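Local coordinates for protein glycerophosphodiester phosphodiesterase (Thermotoga maritima, PDB 1O1Z) that belongs to the glycerophosphoryl diester phosphodiesterase family of TIM-barrel proteins and carries a sodium ion in the crystal model, at residues L206-Y212 with L229-L233; V57-E62 with K73-A77. The contacts are given in a common frame with arbitrary orientation. Where two conformers were deposited one is given. Residues are numbered along the deposited sequence.

In the fold
This chain's two contacts lie at different places around one barrel and differ in chemistry. Interaction 2 comes first in sequence and closes before interaction 1 opens; their centres lie 30 Å apart, on opposite sides of the chain's centre, with nearest atoms about 13 Å apart. Both grow out of the same curled sheet. Residues 57-62 leave strand 56-58, which pairs antiparallel with strand 43-50, and meet the turn between strand 70-73 and helix 79-85. Interaction 1 instead joins helices 209-215 and 227-232, which follow the last two barrel strands, 200-204 and 221-224. Polar bonding thus ties down an excursion from the barrel, while aromatic packing joins the chain's last two helices over the sheet.

Interaction 1: residues L206-Y212 with L229-L233; sequences LNDPEIY and LFVKL
Two consecutive helices of a barrel can be joined almost wholly by apolar packing, as residues 206-212 and 229-233 demonstrate. The first segment is extended at Leu206, bends at Asn207, is extended again at Asp208 and becomes helical from Pro209; Leu229 to Val231 are helical, within helix 227-232. The closest CA atoms are those of Pro209 and Phe230, 7.5 Å apart, and 329 Å² is buried.

Aromatic packing forms the centre. Phe230 (chi1 m, -82°) turns its ring edge to the face of Tyr212 (chi1 t) in an edge-to-face pair, centroids 4.7 Å apart, planes at 53°, with Phe230 CE2 3.4 Å from Tyr212 CG. The ring tip reaches the loop before the helix: Phe230 CZ lies 3.4 Å from Leu206 O and 3.9 Å from Asp208 N.

Pro209 packs against two leucines: Leu233 CD1 sits 3.7 Å from Pro209 CB and 3.9 Å from Tyr212 CD2, and Leu229 CD2 is 4.2 Å from Pro209 CG. Leu206 CG lies 4.2 Å from Phe230 CZ.

The polar bridge is a water, 2.6 Å from Tyr212 OH and donating to Phe230 O at 2.7 Å. Separately, the first segment is shaped by Asp208, N-cap of helix 209-215, whose OD1 accepts from Glu210 N (2.9 Å) and, weakly, Ile211 N (3.3 Å), and by Asn207 OD1, hydrogen-bonded to Asp225 N beyond strand 221-224.

Val222 of that strand touches both Tyr212 and Phe230, so the pair fills the layer between helices and sheet, as expected where successive beta-alpha units close a TIM barrel.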
loop_
_atom_site.group_PDB
_atom_site.type_symbol
_atom_site.label_atom_id
_atom_site.label_comp_id
_atom_site.label_asym_id
_atom_site.label_seq_id
_atom_site.Cartn_x
_atom_site.Cartn_y
_atom_site.Cartn_z
ATOM N N LEU A 206 2.253 9.568 -5.600
ATOM C CA LEU A 206 2.278 10.976 -5.945
ATOM C C LEU A 206 3.477 11.650 -5.299
ATOM O O LEU A 206 3.595 11.681 -4.072
ATOM C CB LEU A 206 0.960 11.616 -5.512
ATOM C CG LEU A 206 0.820 13.092 -5.851
ATOM C CD1 LEU A 206 1.052 13.364 -7.332
ATOM C CD2 LEU A 206 -0.512 13.590 -5.397
ATOM N N ASN A 207 4.355 12.192 -6.126
ATOM C CA ASN A 207 5.533 12.908 -5.654
ATOM C C ASN A 207 5.535 14.385 -6.043
ATOM O O ASN A 207 6.440 15.123 -5.665
ATOM C CB ASN A 207 6.788 12.206 -6.162
ATOM C CG ASN A 207 6.953 10.824 -5.579
ATOM O OD1 ASN A 207 6.573 10.574 -4.445
ATOM N ND2 ASN A 207 7.533 9.911 -6.365
ATOM N N ASP A 208 4.531 14.810 -6.795
ATOM C CA ASP A 208 4.479 16.143 -7.404
ATOM C C ASP A 208 3.581 17.029 -6.545
ATOM O O ASP A 208 2.374 16.829 -6.480
ATOM C CB ASP A 208 3.916 15.990 -8.833
ATOM C CG ASP A 208 3.831 17.295 -9.605
ATOM O OD1 ASP A 208 3.670 18.346 -8.971
ATOM O OD2 ASP A 208 3.901 17.350 -10.859
ATOM N N PRO A 209 4.151 18.021 -5.857
ATOM C CA PRO A 209 3.337 18.856 -4.965
ATOM C C PRO A 209 2.285 19.719 -5.651
ATOM O O PRO A 209 1.300 20.123 -5.009
ATOM C CB PRO A 209 4.382 19.746 -4.244
ATOM C CG PRO A 209 5.616 19.615 -4.968
ATOM C CD PRO A 209 5.570 18.407 -5.849
ATOM N N GLU A 210 2.486 20.046 -6.917
ATOM C CA GLU A 210 1.511 20.843 -7.636
ATOM C C GLU A 210 0.265 20.036 -7.934
ATOM O O GLU A 210 -0.847 20.517 -7.750
ATOM C CB GLU A 210 2.085 21.426 -8.911
ATOM C CG GLU A 210 1.093 22.236 -9.731
ATOM C CD GLU A 210 0.482 23.432 -8.998
ATOM O OE1 GLU A 210 1.012 23.886 -7.952
ATOM O OE2 GLU A 210 -0.552 23.930 -9.490
ATOM N N ILE A 211 0.445 18.802 -8.386
ATOM C CA ILE A 211 -0.713 17.928 -8.598
ATOM C C ILE A 211 -1.423 17.685 -7.271
ATOM O O ILE A 211 -2.643 17.733 -7.192
ATOM C CB ILE A 211 -0.300 16.616 -9.255
ATOM C CG1 ILE A 211 0.163 16.873 -10.691
ATOM C CG2 ILE A 211 -1.475 15.608 -9.249
ATOM C CD1 ILE A 211 0.840 15.693 -11.336
ATOM N N TYR A 212 -0.657 17.489 -6.209
ATOM C CA TYR A 212 -1.235 17.294 -4.886
ATOM C C TYR A 212 -2.130 18.467 -4.497
ATOM O O TYR A 212 -3.235 18.277 -3.997
ATOM C CB TYR A 212 -0.104 17.130 -3.867
ATOM C CG TYR A 212 -0.510 16.853 -2.432
ATOM C CD1 TYR A 212 -1.353 15.803 -2.115
ATOM C CD2 TYR A 212 -0.034 17.641 -1.391
ATOM C CE1 TYR A 212 -1.687 15.520 -0.804
ATOM C CE2 TYR A 212 -0.372 17.367 -0.068
ATOM C CZ TYR A 212 -1.199 16.295 0.213
ATOM O OH TYR A 212 -1.550 15.993 1.513
ATOM N N LEU A 229 8.437 16.094 2.380
ATOM C CA LEU A 229 7.781 17.080 1.538
ATOM C C LEU A 229 6.279 17.100 1.808
ATOM O O LEU A 229 5.699 18.121 2.068
ATOM C CB LEU A 229 8.069 16.767 0.073
ATOM C CG LEU A 229 7.354 17.595 -0.995
ATOM C CD1 LEU A 229 7.599 19.070 -0.826
ATOM C CD2 LEU A 229 7.796 17.089 -2.373
ATOM N N PHE A 230 5.639 15.934 1.750
ATOM C CA PHE A 230 4.201 15.887 1.830
ATOM C C PHE A 230 3.694 16.115 3.246
ATOM O O PHE A 230 2.644 16.732 3.469
ATOM C CB PHE A 230 3.687 14.582 1.193
ATOM C CG PHE A 230 3.583 14.671 -0.290
ATOM C CD1 PHE A 230 4.707 14.752 -1.080
ATOM C CD2 PHE A 230 2.343 14.711 -0.902
ATOM C CE1 PHE A 230 4.607 14.895 -2.476
ATOM C CE2 PHE A 230 2.243 14.827 -2.279
ATOM C CZ PHE A 230 3.385 14.928 -3.062
ATOM N N VAL A 231 4.471 15.688 4.225
ATOM C CA VAL A 231 4.149 16.024 5.610
ATOM C C VAL A 231 4.131 17.543 5.816
ATOM O O VAL A 231 3.229 18.079 6.451
ATOM C CB VAL A 231 5.099 15.317 6.595
ATOM C CG1 VAL A 231 4.926 15.879 8.016
ATOM C CG2 VAL A 231 4.869 13.804 6.562
ATOM N N LYS A 232 5.102 18.253 5.237
ATOM C CA LYS A 232 5.237 19.705 5.403
ATOM C C LYS A 232 4.223 20.499 4.568
ATOM O O LYS A 232 4.029 21.695 4.789
ATOM C CB LYS A 232 6.672 20.148 5.118
ATOM C CG LYS A 232 7.630 19.695 6.226
ATOM C CD LYS A 232 9.030 20.251 6.114
ATOM C CE LYS A 232 9.869 19.818 7.316
ATOM N NZ LYS A 232 11.267 20.295 7.235
ATOM N N LEU A 233 3.563 19.831 3.630
ATOM C CA LEU A 233 2.502 20.465 2.853
ATOM C C LEU A 233 1.182 20.458 3.591
ATOM O O LEU A 233 0.248 21.118 3.156
ATOM C CB LEU A 233 2.354 19.814 1.480
ATOM C CG LEU A 233 3.529 20.047 0.541
ATOM C CD1 LEU A 233 3.509 19.118 -0.652
ATOM C CD2 LEU A 233 3.564 21.508 0.075
HETATM O O HOH W 1 -0.064 16.810 3.478
#

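Interaction 2: residues V57-E62 with K73-A77; sequences VVSHDE and KIRDA
An excursion from the barrel, made of the small hairpin 63-64/70-73 with helix 65-68 between its strands, is closed where residues 57-62 meet residues 73-77. The first segment runs as strand through Val57 and Val58, then turns away through Ser59 to Glu62; the second makes a 3-10 turn at 74-76, with Asp76 N bonded to Lys73 O at 3.0 Å. Glu62 and Ile74 have the closest CA atoms, 5.7 Å apart.

Ile74 N donates to Glu62 O (2.9 Å, N-H...O angle 163°), and a water bridges Glu62 O (2.8 Å) to Arg75 N (3.0 Å). Next to this backbone link, Ile74 (chi1 m, chi2 m), its CA-to-CB bond pointing toward 57-62, packs with CG2 4.2 Å from Val57 CG1 and CG1 3.9 Å from Ser59 OG. The Ser59 hydroxyl donates to Asp61 O at 2.8 Å, bracing the turn.

Glu62, with chi1 p and chi2 t, spreads its carboxylate between two cations in a salt-bridge network: OE2 pairs with Lys73 NZ at 2.5 Å, and OE1 with Arg75 NH1 at 3.1 Å. A second water joins Glu62 OE1 (2.7 Å) to Arg75 NH2 (3.1 Å), and NH2 also salt-bridges Glu112.

One glutamate therefore serves twice, its carbonyl fixing the backbone and its carboxylate balancing Lys73 and Arg75, so that charge pairing among partly exposed side chains reinforces a buried apolar contact.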
loop_
_atom_site.group_PDB
_atom_site.type_symbol
_atom_site.label_atom_id
_atom_site.label_comp_id
_atom_site.label_asym_id
_atom_site.label_seq_id
_atom_site.Cartn_x
_atom_site.Cartn_y
_atom_site.Cartn_z
ATOM N N VAL A 57 7.316 -12.194 3.448
ATOM C CA VAL A 57 8.474 -11.327 3.206
ATOM C C VAL A 57 8.026 -10.039 2.519
ATOM O O VAL A 57 7.061 -10.030 1.777
ATOM C CB VAL A 57 9.503 -12.081 2.309
ATOM C CG1 VAL A 57 10.581 -11.155 1.727
ATOM C CG2 VAL A 57 10.121 -13.206 3.141
ATOM N N VAL A 58 8.756 -8.959 2.758
ATOM C CA VAL A 58 8.434 -7.648 2.187
ATOM C C VAL A 58 9.304 -7.443 0.932
ATOM O O VAL A 58 10.519 -7.262 1.014
ATOM C CB VAL A 58 8.631 -6.531 3.196
ATOM C CG1 VAL A 58 8.291 -5.169 2.567
ATOM C CG2 VAL A 58 7.788 -6.767 4.438
ATOM N N SER A 59 8.690 -7.516 -0.251
ATOM C CA SER A 59 9.386 -7.303 -1.509
ATOM C C SER A 59 8.365 -6.957 -2.579
ATOM O O SER A 59 7.439 -7.725 -2.809
ATOM C CB SER A 59 10.128 -8.568 -1.940
ATOM O OG SER A 59 10.827 -8.348 -3.179
ATOM N N HIS A 60 8.551 -5.816 -3.243
ATOM C CA HIS A 60 7.690 -5.482 -4.385
ATOM C C HIS A 60 7.825 -6.479 -5.550
ATOM O O HIS A 60 6.822 -7.031 -6.025
ATOM C CB HIS A 60 7.981 -4.058 -4.857
ATOM C CG HIS A 60 7.146 -3.660 -6.019
ATOM N ND1 HIS A 60 7.545 -3.850 -7.319
ATOM C CD2 HIS A 60 5.892 -3.153 -6.067
ATOM C CE1 HIS A 60 6.579 -3.444 -8.129
ATOM N NE2 HIS A 60 5.561 -3.037 -7.397
ATOM N N ASP A 61 9.049 -6.730 -5.993
ATOM C CA ASP A 61 9.318 -7.605 -7.117
ATOM C C ASP A 61 9.344 -9.057 -6.642
ATOM O O ASP A 61 9.613 -9.329 -5.467
ATOM C CB ASP A 61 10.669 -7.292 -7.740
ATOM C CG ASP A 61 10.757 -5.918 -8.420
ATOM O OD1 ASP A 61 9.732 -5.219 -8.611
ATOM O OD2 ASP A 61 11.858 -5.522 -8.851
ATOM N N GLU A 62 9.166 -9.993 -7.562
ATOM C CA GLU A 62 9.194 -11.409 -7.217
ATOM C C GLU A 62 10.624 -11.947 -7.096
ATOM O O GLU A 62 10.808 -13.085 -6.704
ATOM C CB GLU A 62 8.399 -12.254 -8.232
ATOM C CG GLU A 62 9.032 -12.402 -9.594
ATOM C CD GLU A 62 8.358 -13.463 -10.457
ATOM O OE1 GLU A 62 7.318 -14.038 -10.054
ATOM O OE2 GLU A 62 8.880 -13.717 -11.554
ATOM N N LYS A 73 14.567 -15.749 -7.124
ATOM C CA LYS A 73 13.184 -15.470 -6.788
ATOM C C LYS A 73 12.941 -15.601 -5.290
ATOM O O LYS A 73 13.434 -16.510 -4.645
ATOM C CB LYS A 73 12.215 -16.405 -7.518
ATOM C CG LYS A 73 12.145 -16.191 -9.005
ATOM C CD LYS A 73 11.213 -17.204 -9.623
ATOM C CE LYS A 73 11.100 -17.021 -11.121
ATOM N NZ LYS A 73 10.301 -15.815 -11.447
ATOM N N ILE A 74 12.121 -14.718 -4.759
ATOM C CA ILE A 74 11.739 -14.740 -3.349
ATOM C C ILE A 74 11.202 -16.122 -2.955
ATOM O O ILE A 74 11.540 -16.666 -1.892
ATOM C CB ILE A 74 10.693 -13.625 -3.050
ATOM C CG1 ILE A 74 11.231 -12.212 -3.363
ATOM C CG2 ILE A 74 10.173 -13.708 -1.622
ATOM C CD1 ILE A 74 12.461 -11.847 -2.649
ATOM N N ARG A 75 10.355 -16.717 -3.800
ATOM C CA ARG A 75 9.714 -17.975 -3.431
ATOM C C ARG A 75 10.639 -19.188 -3.549
ATOM O O ARG A 75 10.245 -20.293 -3.164
ATOM C CB ARG A 75 8.434 -18.207 -4.223
ATOM C CG ARG A 75 8.603 -18.455 -5.706
ATOM C CD ARG A 75 7.255 -18.654 -6.422
ATOM N NE ARG A 75 6.527 -17.397 -6.430
ATOM C CZ ARG A 75 6.596 -16.466 -7.392
ATOM N NH1 ARG A 75 7.331 -16.653 -8.473
ATOM N NH2 ARG A 75 5.920 -15.322 -7.249
ATOM N N ASP A 76 11.839 -18.980 -4.076
ATOM C CA ASP A 76 12.814 -20.033 -4.288
ATOM C C ASP A 76 13.832 -20.083 -3.140
ATOM O O ASP A 76 14.675 -20.982 -3.119
ATOM C CB ASP A 76 13.551 -19.803 -5.609
ATOM C CG ASP A 76 12.739 -20.189 -6.844
ATOM O OD1 ASP A 76 11.653 -20.788 -6.732
ATOM O OD2 ASP A 76 13.157 -19.939 -7.988
ATOM N N ALA A 77 13.775 -19.120 -2.231
ATOM C CA ALA A 77 14.728 -19.029 -1.126
ATOM C C ALA A 77 13.982 -18.931 0.194
ATOM O O ALA A 77 12.909 -18.324 0.277
ATOM C CB ALA A 77 15.618 -17.827 -1.303
HETATM O O HOH W 2 9.061 -15.094 -5.920
HETATM O O HOH W 3 5.067 -12.988 -9.060
#